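Local coordinates for protein hydroxynitrile lyase (Passiflora edulis, PDB 5XZT) that probably acts as a lyase that splits cyanohydrins into hydrogen cyanide and a carbonyl compound, working as a homodimer with a dimeric alpha+beta-barrel fold, at residues I6-V11 and E66-S71. Numbering follows the deposited sequence. Where two conformers were deposited one is given.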
loop_
_atom_site.group_PDB
_atom_site.type_symbol
_atom_site.label_atom_id
_atom_site.label_comp_id
_atom_site.label_asym_id
_atom_site.label_seq_id
_atom_site.Cartn_x
_atom_site.Cartn_y
_atom_site.Cartn_z
ATOM N N ILE A 6 -9.834 -12.005 -4.807
ATOM C CA ILE A 6 -9.563 -10.667 -5.357
ATOM C C ILE A 6 -8.203 -10.160 -4.835
ATOM O O ILE A 6 -7.899 -10.296 -3.654
ATOM C CB ILE A 6 -10.720 -9.705 -5.039
ATOM C CG1 ILE A 6 -11.977 -10.175 -5.788
ATOM C CG2 ILE A 6 -10.393 -8.277 -5.452
ATOM C CD1 ILE A 6 -13.247 -9.436 -5.421
ATOM N N VAL A 7 -7.413 -9.573 -5.735
ATOM C CA VAL A 7 -6.001 -9.257 -5.477
ATOM C C VAL A 7 -5.834 -7.746 -5.451
ATOM O O VAL A 7 -6.363 -7.067 -6.328
ATOM C CB VAL A 7 -5.106 -9.876 -6.579
ATOM C CG1 VAL A 7 -3.651 -9.439 -6.441
ATOM C CG2 VAL A 7 -5.203 -11.392 -6.535
ATOM N N ARG A 8 -5.125 -7.222 -4.445
ATOM C CA ARG A 8 -4.718 -5.833 -4.420
ATOM C C ARG A 8 -3.271 -5.729 -4.898
ATOM O O ARG A 8 -2.442 -6.571 -4.564
ATOM C CB ARG A 8 -4.818 -5.256 -3.005
ATOM C CG ARG A 8 -4.774 -3.726 -2.966
ATOM C CD ARG A 8 -6.154 -3.140 -3.244
ATOM N NE ARG A 8 -6.985 -3.255 -2.062
ATOM C CZ ARG A 8 -8.318 -3.328 -2.041
ATOM N NH1 ARG A 8 -9.047 -3.284 -3.154
ATOM N NH2 ARG A 8 -8.947 -3.431 -0.867
ATOM N N HIS A 9 -2.991 -4.680 -5.662
ATOM C CA HIS A 9 -1.670 -4.388 -6.183
ATOM C C HIS A 9 -1.355 -3.003 -5.664
ATOM O O HIS A 9 -2.007 -2.030 -6.054
ATOM C CB HIS A 9 -1.717 -4.433 -7.712
ATOM C CG HIS A 9 -0.469 -3.975 -8.400
ATOM N ND1 HIS A 9 0.596 -4.811 -8.647
ATOM C CD2 HIS A 9 -0.156 -2.796 -8.977
ATOM C CE1 HIS A 9 1.524 -4.156 -9.320
ATOM N NE2 HIS A 9 1.092 -2.929 -9.534
ATOM N N ILE A 10 -0.399 -2.918 -4.743
ATOM C CA ILE A 10 -0.023 -1.647 -4.161
ATOM C C ILE A 10 1.439 -1.355 -4.444
ATOM O O ILE A 10 2.314 -2.166 -4.178
ATOM C CB ILE A 10 -0.323 -1.534 -2.645
ATOM C CG1 ILE A 10 -1.830 -1.795 -2.413
ATOM C CG2 ILE A 10 0.109 -0.146 -2.153
ATOM C CD1 ILE A 10 -2.341 -1.366 -1.048
ATOM N N VAL A 11 1.648 -0.180 -5.020
ATOM C CA VAL A 11 2.961 0.347 -5.378
ATOM C C VAL A 11 3.295 1.553 -4.510
ATOM O O VAL A 11 2.479 2.481 -4.368
ATOM C CB VAL A 11 2.959 0.772 -6.843
ATOM C CG1 VAL A 11 4.285 1.417 -7.237
ATOM C CG2 VAL A 11 2.612 -0.414 -7.732
ATOM N N GLU A 66 -2.787 2.311 -5.732
ATOM C CA GLU A 66 -3.484 1.071 -5.481
ATOM C C GLU A 66 -4.349 0.703 -6.669
ATOM O O GLU A 66 -4.972 1.576 -7.265
ATOM C CB GLU A 66 -4.406 1.220 -4.295
ATOM C CG GLU A 66 -3.735 1.607 -3.000
ATOM C CD GLU A 66 -4.729 1.560 -1.853
ATOM O OE1 GLU A 66 -5.483 0.539 -1.760
ATOM O OE2 GLU A 66 -4.828 2.558 -1.105
ATOM N N SER A 67 -4.399 -0.580 -6.970
ATOM C CA SER A 67 -5.359 -1.122 -7.940
ATOM C C SER A 67 -5.824 -2.511 -7.526
ATOM O O SER A 67 -5.199 -3.181 -6.691
ATOM C CB SER A 67 -4.767 -1.131 -9.339
ATOM O OG SER A 67 -3.474 -1.670 -9.341
ATOM N N THR A 68 -6.956 -2.913 -8.096
ATOM C CA THR A 68 -7.615 -4.153 -7.729
ATOM C C THR A 68 -7.810 -4.986 -8.993
ATOM O O THR A 68 -8.187 -4.439 -10.035
ATOM C CB THR A 68 -8.960 -3.844 -7.043
ATOM O OG1 THR A 68 -8.699 -3.055 -5.883
ATOM C CG2 THR A 68 -9.679 -5.116 -6.629
ATOM N N PHE A 69 -7.509 -6.283 -8.894
ATOM C CA PHE A 69 -7.700 -7.247 -9.959
ATOM C C PHE A 69 -8.550 -8.383 -9.415
ATOM O O PHE A 69 -8.380 -8.808 -8.264
ATOM C CB PHE A 69 -6.354 -7.743 -10.478
ATOM C CG PHE A 69 -5.527 -6.656 -11.088
ATOM C CD1 PHE A 69 -4.744 -5.831 -10.285
ATOM C CD2 PHE A 69 -5.561 -6.424 -12.461
ATOM C CE1 PHE A 69 -4.003 -4.799 -10.839
ATOM C CE2 PHE A 69 -4.811 -5.402 -13.023
ATOM C CZ PHE A 69 -4.029 -4.593 -12.216
ATOM N N HIS A 70 -9.490 -8.864 -10.225
ATOM C CA HIS A 70 -10.389 -9.880 -9.711
ATOM C C HIS A 70 -9.732 -11.275 -9.646
ATOM O O HIS A 70 -10.234 -12.156 -8.954
ATOM C CB HIS A 70 -11.752 -9.787 -10.410
ATOM C CG HIS A 70 -12.572 -8.642 -9.896
ATOM N ND1 HIS A 70 -13.897 -8.447 -10.221
ATOM C CD2 HIS A 70 -12.248 -7.648 -9.033
ATOM C CE1 HIS A 70 -14.348 -7.373 -9.596
ATOM N NE2 HIS A 70 -13.367 -6.872 -8.867
ATOM N N SER A 71 -8.573 -11.438 -10.280
ATOM C CA SER A 71 -7.757 -12.650 -10.148
ATOM C C SER A 71 -6.305 -12.370 -10.519
ATOM O O SER A 71 -6.006 -11.388 -11.211
ATOM C CB SER A 71 -8.289 -13.759 -11.068
ATOM O OG SER A 71 -8.154 -13.383 -12.427
HETATM O O HOH W 1 -1.525 0.157 -8.264
#
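Val7 to Ile10 pair with Phe69 to Glu66 as antiparallel strands in the four-stranded sheet of one subunit of a dimeric alpha+beta barrel, and illustrate how one ladder serves two unlike faces. Four backbone hydrogen bonds join the pairs Val7–Phe69 and His9–Ser67, Val7 N reaching Phe69 O at 2.8 Å.

Arg8, Thr68, Ile10 and Glu66 share the face turned to the second subunit. The Arg8 chain, bent at chi2 and chi3 (83° and 77°), swings its guanidinium over the neighbouring strand, where NH1 gives an in-plane hydrogen bond to Thr68 OG1 at 2.8 Å. Glu66 OE1 stands 4.1 Å from Arg8 NE, well out of the guanidinium plane, so only charge links them; between subunits, Arg8 NH2 and Glu66 OE1 form reciprocal salt bridges, and Glu66 OE2 is hydrogen-bonded to Tyr103 OH of the second subunit. A leucine in place of Arg8 would probably leave Thr68 OG1 without this donor and both glutamates short of a balancing charge. Ile10 runs alongside Glu66, CD1 3.8 Å from Glu66 CG.

On the helix-covered face, His9 CB meets the edge of the Phe69 ring at CE1 (3.9 Å), while Phe75 packs against both rings. His9 ND1 is hydrogen-bonded to Asn102 OD1. Ser67 OG lies at the imidazole edge, 3.5 Å from His9 CD2, and a water bridges Ser67 OG to His9 O, donating to that carbonyl at 3.1 Å.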